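Local structure of syncytin-1 (Homo sapiens, 5HA6) at residues T49-D52 with Q53-S56; G76-C79 with L80-E84; D105-Q108 with R109-E112. The protein probably drives membrane fusion between cells, as the envelope glycoprotein of an endogenous retrovirus whose fusion subunit folds into a trimer of helical hairpins. The protein carries 1 engineered substitution. All coordinates share one frame; numbering follows the deposited sequence.

Contact 1 of 3, residues T49-D52 with Q53-S56; sequences TLQD and QLNS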
loop_
_atom_site.group_PDB
_atom_site.type_symbol
_atom_site.label_atom_id
_atom_site.label_comp_id
_atom_site.label_asym_id
_atom_site.label_seq_id
_atom_site.Cartn_x
_atom_site.Cartn_y
_atom_site.Cartn_z
ATOM N N THR A 49 -5.573 -1.051 5.434
ATOM C CA THR A 49 -6.521 -0.866 4.374
ATOM C C THR A 49 -5.955 -1.075 2.967
ATOM O O THR A 49 -6.649 -1.641 2.100
ATOM C CB THR A 49 -7.171 0.519 4.490
ATOM O OG1 THR A 49 -7.959 0.517 5.683
ATOM C CG2 THR A 49 -8.119 0.772 3.350
ATOM N N LEU A 50 -4.719 -0.665 2.741
ATOM C CA LEU A 50 -4.072 -0.963 1.476
ATOM C C LEU A 50 -3.967 -2.468 1.280
ATOM O O LEU A 50 -4.279 -2.998 0.162
ATOM C CB LEU A 50 -2.702 -0.300 1.412
ATOM C CG LEU A 50 -2.748 1.214 1.361
ATOM C CD1 LEU A 50 -1.443 1.853 1.669
ATOM C CD2 LEU A 50 -3.174 1.655 -0.024
ATOM N N GLN A 51 -3.565 -3.187 2.323
ATOM C CA GLN A 51 -3.537 -4.669 2.218
ATOM C C GLN A 51 -4.899 -5.304 1.983
ATOM O O GLN A 51 -5.020 -6.238 1.167
ATOM C CB GLN A 51 -2.926 -5.317 3.460
ATOM C CG GLN A 51 -2.702 -6.830 3.313
ATOM C CD GLN A 51 -1.644 -7.121 2.270
ATOM O OE1 GLN A 51 -0.508 -6.662 2.409
ATOM N NE2 GLN A 51 -2.015 -7.827 1.191
ATOM N N ASP A 52 -5.931 -4.788 2.654
ATOM C CA ASP A 52 -7.262 -5.266 2.424
ATOM C C ASP A 52 -7.633 -5.078 0.960
ATOM O O ASP A 52 -8.262 -5.961 0.370
ATOM C CB ASP A 52 -8.292 -4.543 3.325
ATOM C CG ASP A 52 -8.242 -5.005 4.768
ATOM O OD1 ASP A 52 -8.695 -4.249 5.635
ATOM O OD2 ASP A 52 -7.713 -6.099 5.039
ATOM N N GLN A 53 -7.323 -3.910 0.376
ATOM C CA GLN A 53 -7.655 -3.718 -1.044
ATOM C C GLN A 53 -6.866 -4.615 -1.985
ATOM O O GLN A 53 -7.447 -5.142 -2.954
ATOM C CB GLN A 53 -7.459 -2.253 -1.448
ATOM C CG GLN A 53 -8.465 -1.309 -0.736
ATOM C CD GLN A 53 -8.020 0.118 -0.853
ATOM O OE1 GLN A 53 -7.112 0.560 -0.140
ATOM N NE2 GLN A 53 -8.598 0.835 -1.789
ATOM N N LEU A 54 -5.570 -4.804 -1.755
ATOM C CA LEU A 54 -4.868 -5.863 -2.505
ATOM C C LEU A 54 -5.515 -7.251 -2.420
ATOM O O LEU A 54 -5.703 -7.923 -3.457
ATOM C CB LEU A 54 -3.446 -6.003 -2.010
ATOM C CG LEU A 54 -2.555 -4.937 -2.570
ATOM C CD1 LEU A 54 -1.271 -4.888 -1.732
ATOM C CD2 LEU A 54 -2.242 -5.322 -4.037
ATOM N N ASN A 55 -5.854 -7.682 -1.203
ATOM C CA ASN A 55 -6.553 -8.956 -1.041
ATOM C C ASN A 55 -7.861 -8.965 -1.839
ATOM O O ASN A 55 -8.198 -9.960 -2.483
ATOM C CB ASN A 55 -6.869 -9.247 0.431
ATOM C CG ASN A 55 -5.615 -9.324 1.313
ATOM O OD1 ASN A 55 -4.511 -9.583 0.841
ATOM N ND2 ASN A 55 -5.794 -9.077 2.611
ATOM N N SER A 56 -8.624 -7.882 -1.750
ATOM C CA SER A 56 -9.915 -7.816 -2.468
ATOM C C SER A 56 -9.691 -7.918 -3.992
ATOM O O SER A 56 -10.350 -8.712 -4.691
ATOM C CB SER A 56 -10.653 -6.523 -2.091
ATOM O OG SER A 56 -11.970 -6.442 -2.644
#
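Gln53 N donates to Thr49 O at 2.9 Å, and three more i to i+4 bonds follow it along the same helix. Leu54 N reaches Leu50 O, Asn55 N reaches Gln51 O and Ser56 N reaches Asp52 O. The middle two are nearly straight, with an N-H...O angle of 174° at Leu50 O. All four carbonyls of 49-52 are thus satisfied by the amides of 53-56.

The side chains lean on these carbonyls. Gln53 runs back along the helix from CB, and its CG packs 3.4 Å from Thr49 O. Asn55 has CG beside its own backbone N (chi1 -60°), which lays the amide against the preceding turn. Its CG lies 3.1 Å from Gln51 O. The Gln51 chain bends at chi2 toward Asn55, and the two amide planes stand 32° apart.

The side-chain hydroxyls find partners beyond this turn. Ser56 OG is hydrogen-bonded to Val90 N of the second subunit. Thr49 OG1 makes a weak bond to Asp45 O, one turn back. Leu50 packs on Leu47 of the second subunit and on Leu50 of the third. This is a regular alpha-helical turn in the central trimeric coiled coil of a retroviral fusion subunit.

Contact 2 of 3, residues G76-C79 with L80-E84; sequences GGTC and LFLGE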
loop_
_atom_site.group_PDB
_atom_site.type_symbol
_atom_site.label_atom_id
_atom_site.label_comp_id
_atom_site.label_asym_id
_atom_site.label_seq_id
_atom_site.Cartn_x
_atom_site.Cartn_y
_atom_site.Cartn_z
ATOM N N GLY A 76 -4.343 -25.098 -23.629
ATOM C CA GLY A 76 -3.503 -25.345 -22.470
ATOM C C GLY A 76 -3.610 -24.322 -21.359
ATOM O O GLY A 76 -2.783 -24.290 -20.442
ATOM N N GLY A 77 -4.620 -23.469 -21.424
ATOM C CA GLY A 77 -4.806 -22.443 -20.430
ATOM C C GLY A 77 -4.042 -21.190 -20.817
ATOM O O GLY A 77 -3.374 -21.181 -21.842
ATOM N N THR A 78 -4.066 -20.184 -19.940
ATOM C CA THR A 78 -3.747 -18.801 -20.307
ATOM C C THR A 78 -2.293 -18.602 -20.762
ATOM O O THR A 78 -1.999 -17.945 -21.803
ATOM C CB THR A 78 -4.072 -17.866 -19.096
ATOM O OG1 THR A 78 -5.451 -18.012 -18.737
ATOM C CG2 THR A 78 -3.825 -16.409 -19.435
ATOM N N CYS A 79 -1.363 -19.211 -20.020
ATOM C CA CYS A 79 0.047 -19.013 -20.291
ATOM C C CYS A 79 0.487 -19.747 -21.565
ATOM O O CYS A 79 1.143 -19.172 -22.437
ATOM C CB CYS A 79 0.876 -19.483 -19.094
ATOM S SG CYS A 79 0.170 -19.046 -17.482
ATOM N N LEU A 80 0.106 -21.006 -21.686
ATOM C CA LEU A 80 0.354 -21.757 -22.904
ATOM C C LEU A 80 -0.314 -21.125 -24.137
ATOM O O LEU A 80 0.246 -21.147 -25.244
ATOM C CB LEU A 80 -0.106 -23.210 -22.717
ATOM C CG LEU A 80 0.890 -24.105 -21.956
ATOM C CD1 LEU A 80 0.309 -25.487 -21.563
ATOM C CD2 LEU A 80 2.120 -24.346 -22.785
ATOM N N PHE A 81 -1.493 -20.548 -23.934
ATOM C CA PHE A 81 -2.281 -19.930 -24.997
ATOM C C PHE A 81 -1.459 -18.776 -25.564
ATOM O O PHE A 81 -1.304 -18.642 -26.803
ATOM C CB PHE A 81 -3.628 -19.454 -24.424
ATOM C CG PHE A 81 -4.415 -18.534 -25.329
ATOM C CD1 PHE A 81 -5.052 -19.010 -26.454
ATOM C CD2 PHE A 81 -4.526 -17.179 -25.013
ATOM C CE1 PHE A 81 -5.789 -18.149 -27.286
ATOM C CE2 PHE A 81 -5.249 -16.317 -25.803
ATOM C CZ PHE A 81 -5.891 -16.803 -26.966
ATOM N N LEU A 82 -0.935 -17.950 -24.646
ATOM C CA LEU A 82 -0.001 -16.873 -25.020
ATOM C C LEU A 82 1.426 -17.247 -25.462
ATOM O O LEU A 82 2.114 -16.448 -26.096
ATOM C CB LEU A 82 0.164 -15.918 -23.851
ATOM C CG LEU A 82 -1.026 -15.056 -23.465
ATOM C CD1 LEU A 82 -0.827 -14.459 -22.088
ATOM C CD2 LEU A 82 -1.194 -13.977 -24.474
ATOM N N GLY A 83 1.905 -18.423 -25.093
ATOM C CA GLY A 83 3.288 -18.739 -25.361
ATOM C C GLY A 83 4.183 -18.032 -24.361
ATOM O O GLY A 83 5.311 -17.655 -24.704
ATOM N N GLU A 84 3.687 -17.875 -23.132
ATOM C CA GLU A 84 4.445 -17.246 -22.039
ATOM C C GLU A 84 4.623 -18.135 -20.821
ATOM O O GLU A 84 3.755 -18.955 -20.514
ATOM C CB GLU A 84 3.735 -15.968 -21.546
ATOM C CG GLU A 84 3.559 -14.886 -22.606
ATOM C CD GLU A 84 2.908 -13.643 -22.056
ATOM O OE1 GLU A 84 2.641 -13.594 -20.830
ATOM O OE2 GLU A 84 2.626 -12.718 -22.857
HETATM O O HOH W 1 -1.221 -22.159 -19.391
#
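Leu80 lies over the backbone of Gly76 at the start of the short helix 78-82, which a Schellman motif ends at Gly83. Its CD1 comes 3.5 Å from Gly76 O. CG stands beside the backbone N (chi1 -80°), which turns the branch back over the glycine.

Phe81 leaves in another direction. Its CG is anti to the backbone N (chi1 167°), and the ring leads away from 76-79. CB stays close, 3.1 Å from Gly77 O, while Thr78 O lies at the ring edge. Leu82 folds back instead, with CG 3.5 Å from Thr78 O. Thr78 points away from 80-84; its OG1 bonds to Asp69 OD1, and Cys79 SG forms the disulfide with Cys86. On the third subunit, the Phe81 side chain packs on Leu70, and Glu84 OE1 bonds to Gln63 and forms a salt bridge with Arg66.

Gly77 is the N-cap, and its O accepts from Phe81 N. At the other end Glu84 N donates to Cys79 O at 2.9 Å, while Gly83 N bonds weakly to Leu80 O. One water bridges the first turn: it donates to Gly76 O at 2.8 Å and accepts from Leu80 N at 2.9 Å.

Contact 3 of 3, residues D105-Q108 with R109-E112; sequences DRIQ and RRAE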
loop_
_atom_site.group_PDB
_atom_site.type_symbol
_atom_site.label_atom_id
_atom_site.label_comp_id
_atom_site.label_asym_id
_atom_site.label_seq_id
_atom_site.Cartn_x
_atom_site.Cartn_y
_atom_site.Cartn_z
ATOM N N ASP A 105 1.853 -2.771 18.795
ATOM C CA ASP A 105 2.474 -3.170 20.054
ATOM C C ASP A 105 3.378 -2.080 20.575
ATOM O O ASP A 105 3.461 -1.852 21.775
ATOM C CB ASP A 105 3.330 -4.444 19.909
ATOM C CG ASP A 105 2.533 -5.637 19.538
ATOM O OD1 ASP A 105 1.295 -5.625 19.769
ATOM O OD2 ASP A 105 3.165 -6.602 19.051
ATOM N N ARG A 106 4.151 -1.487 19.673
ATOM C CA ARG A 106 5.077 -0.429 20.086
ATOM C C ARG A 106 4.350 0.794 20.611
ATOM O O ARG A 106 4.802 1.390 21.621
ATOM C CB ARG A 106 6.000 -0.065 18.912
ATOM C CG ARG A 106 6.970 -1.194 18.610
ATOM C CD ARG A 106 7.758 -0.977 17.317
ATOM N NE ARG A 106 8.581 0.244 17.457
ATOM C CZ ARG A 106 9.719 0.331 18.122
ATOM N NH1 ARG A 106 10.314 -0.743 18.660
ATOM N NH2 ARG A 106 10.303 1.522 18.210
ATOM N N ILE A 107 3.241 1.178 19.948
ATOM C CA ILE A 107 2.375 2.207 20.504
ATOM C C ILE A 107 1.920 1.880 21.927
ATOM O O ILE A 107 2.060 2.698 22.875
ATOM C CB ILE A 107 1.136 2.406 19.647
ATOM C CG1 ILE A 107 1.561 2.985 18.306
ATOM C CG2 ILE A 107 0.090 3.265 20.360
ATOM C CD1 ILE A 107 0.508 2.814 17.225
ATOM N N GLN A 108 1.348 0.716 22.113
ATOM C CA GLN A 108 0.889 0.320 23.409
ATOM C C GLN A 108 2.037 0.284 24.394
ATOM O O GLN A 108 1.882 0.718 25.478
ATOM C CB GLN A 108 0.139 -1.008 23.358
ATOM C CG GLN A 108 -1.189 -0.958 22.631
ATOM C CD GLN A 108 -2.189 -0.026 23.279
ATOM O OE1 GLN A 108 -2.481 -0.130 24.442
ATOM N NE2 GLN A 108 -2.677 0.912 22.519
ATOM N N ARG A 109 3.193 -0.192 23.984
ATOM C CA ARG A 109 4.285 -0.289 24.960
ATOM C C ARG A 109 4.732 1.095 25.421
ATOM O O ARG A 109 5.010 1.300 26.610
ATOM C CB ARG A 109 5.499 -1.043 24.404
ATOM C CG ARG A 109 6.740 -0.966 25.348
ATOM C CD ARG A 109 7.952 -1.760 24.846
ATOM N NE ARG A 109 8.537 -1.188 23.625
ATOM C CZ ARG A 109 9.605 -1.684 23.008
ATOM N NH1 ARG A 109 10.219 -2.759 23.483
ATOM N NH2 ARG A 109 10.069 -1.107 21.909
ATOM N N ARG A 110 4.827 2.058 24.484
ATOM C CA ARG A 110 5.198 3.422 24.904
ATOM C C ARG A 110 4.200 3.989 25.900
ATOM O O ARG A 110 4.570 4.535 26.957
ATOM C CB ARG A 110 5.279 4.348 23.687
ATOM C CG ARG A 110 6.534 4.094 22.856
ATOM C CD ARG A 110 6.734 5.187 21.856
ATOM N NE ARG A 110 5.735 5.037 20.799
ATOM C CZ ARG A 110 5.958 4.416 19.647
ATOM N NH1 ARG A 110 7.129 3.850 19.413
ATOM N NH2 ARG A 110 4.979 4.308 18.760
ATOM N N ALA A 111 2.919 3.851 25.571
ATOM C CA ALA A 111 1.902 4.309 26.540
ATOM C C ALA A 111 2.011 3.560 27.883
ATOM O O ALA A 111 1.856 4.121 28.984
ATOM C CB ALA A 111 0.532 4.120 25.953
ATOM N N GLU A 112 2.247 2.262 27.790
ATOM C CA GLU A 112 2.311 1.436 28.982
ATOM C C GLU A 112 3.470 1.863 29.885
ATOM O O GLU A 112 3.337 1.923 31.104
ATOM C CB GLU A 112 2.457 -0.035 28.595
ATOM C CG GLU A 112 2.273 -0.988 29.785
ATOM C CD GLU A 112 3.520 -1.106 30.683
ATOM O OE1 GLU A 112 4.648 -0.995 30.168
ATOM O OE2 GLU A 112 3.376 -1.339 31.900
#
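Arg110 packs on its own helix, over the carbonyl of Arg106. Its chain bends at chi3 (-73°), which folds the guanidinium back along the helix. One face then covers Arg106 O, which sits 3.8 Å from the plane over its centre. Arg110 NH2 rests 3.7 Å from Ile107 CG1. Ile107 itself packs on Asn37 and Glu41 of helix 25-71.

Like charges also gather here. Arg110 NH1 is 4.1 Å from Arg106 NH2, and the two guanidinium planes are 68° apart. Acidic groups of the third subunit probably balance these two charges: Arg106 NE forms a salt bridge with Asp39 of that subunit, and Arg110 forms salt bridges through NH1 with its Glu35 and through NH2 with its Asp39. Arg110 NE is hydrogen-bonded to Asn37 OD1 of its own chain. Arg109 is modelled in two conformers, so the approach of its guanidinium to that of Arg106 is doubtful.

Backbone bonds hold the turn. Arg109 N, Arg110 N, Ala111 N and Glu112 N donate to the carbonyls of Asp105, Arg106, Ile107 and Gln108. The bond from Ala111 N to Ile107 O is 3.1 Å long and almost straight, at 177°. These turns belong to an outer helix of the six-helix bundle, docked on helix 25-71 and tied by arginines to a neighbouring subunit.

From the N terminus the chain enters the long helix 25-71, which carries contact 1. It then turns through a loop into helix 78-82, held in contact 2, and an extended stretch returns it to helix 93-115, which carries contact 3. Each contact joins adjacent segments, so none closes a long loop. They follow in series, and none nests or crosses. Contacts 2 and 3 lie on opposite sides of the chain's centre, with their centres about 51 Å apart. Contact 1 lies near that centre, about 28 Å from contact 2 and 26 Å from contact 3, centre to centre. All three touch the third subunit, so the trimer interface is engaged at the core, the turn and the outer helix.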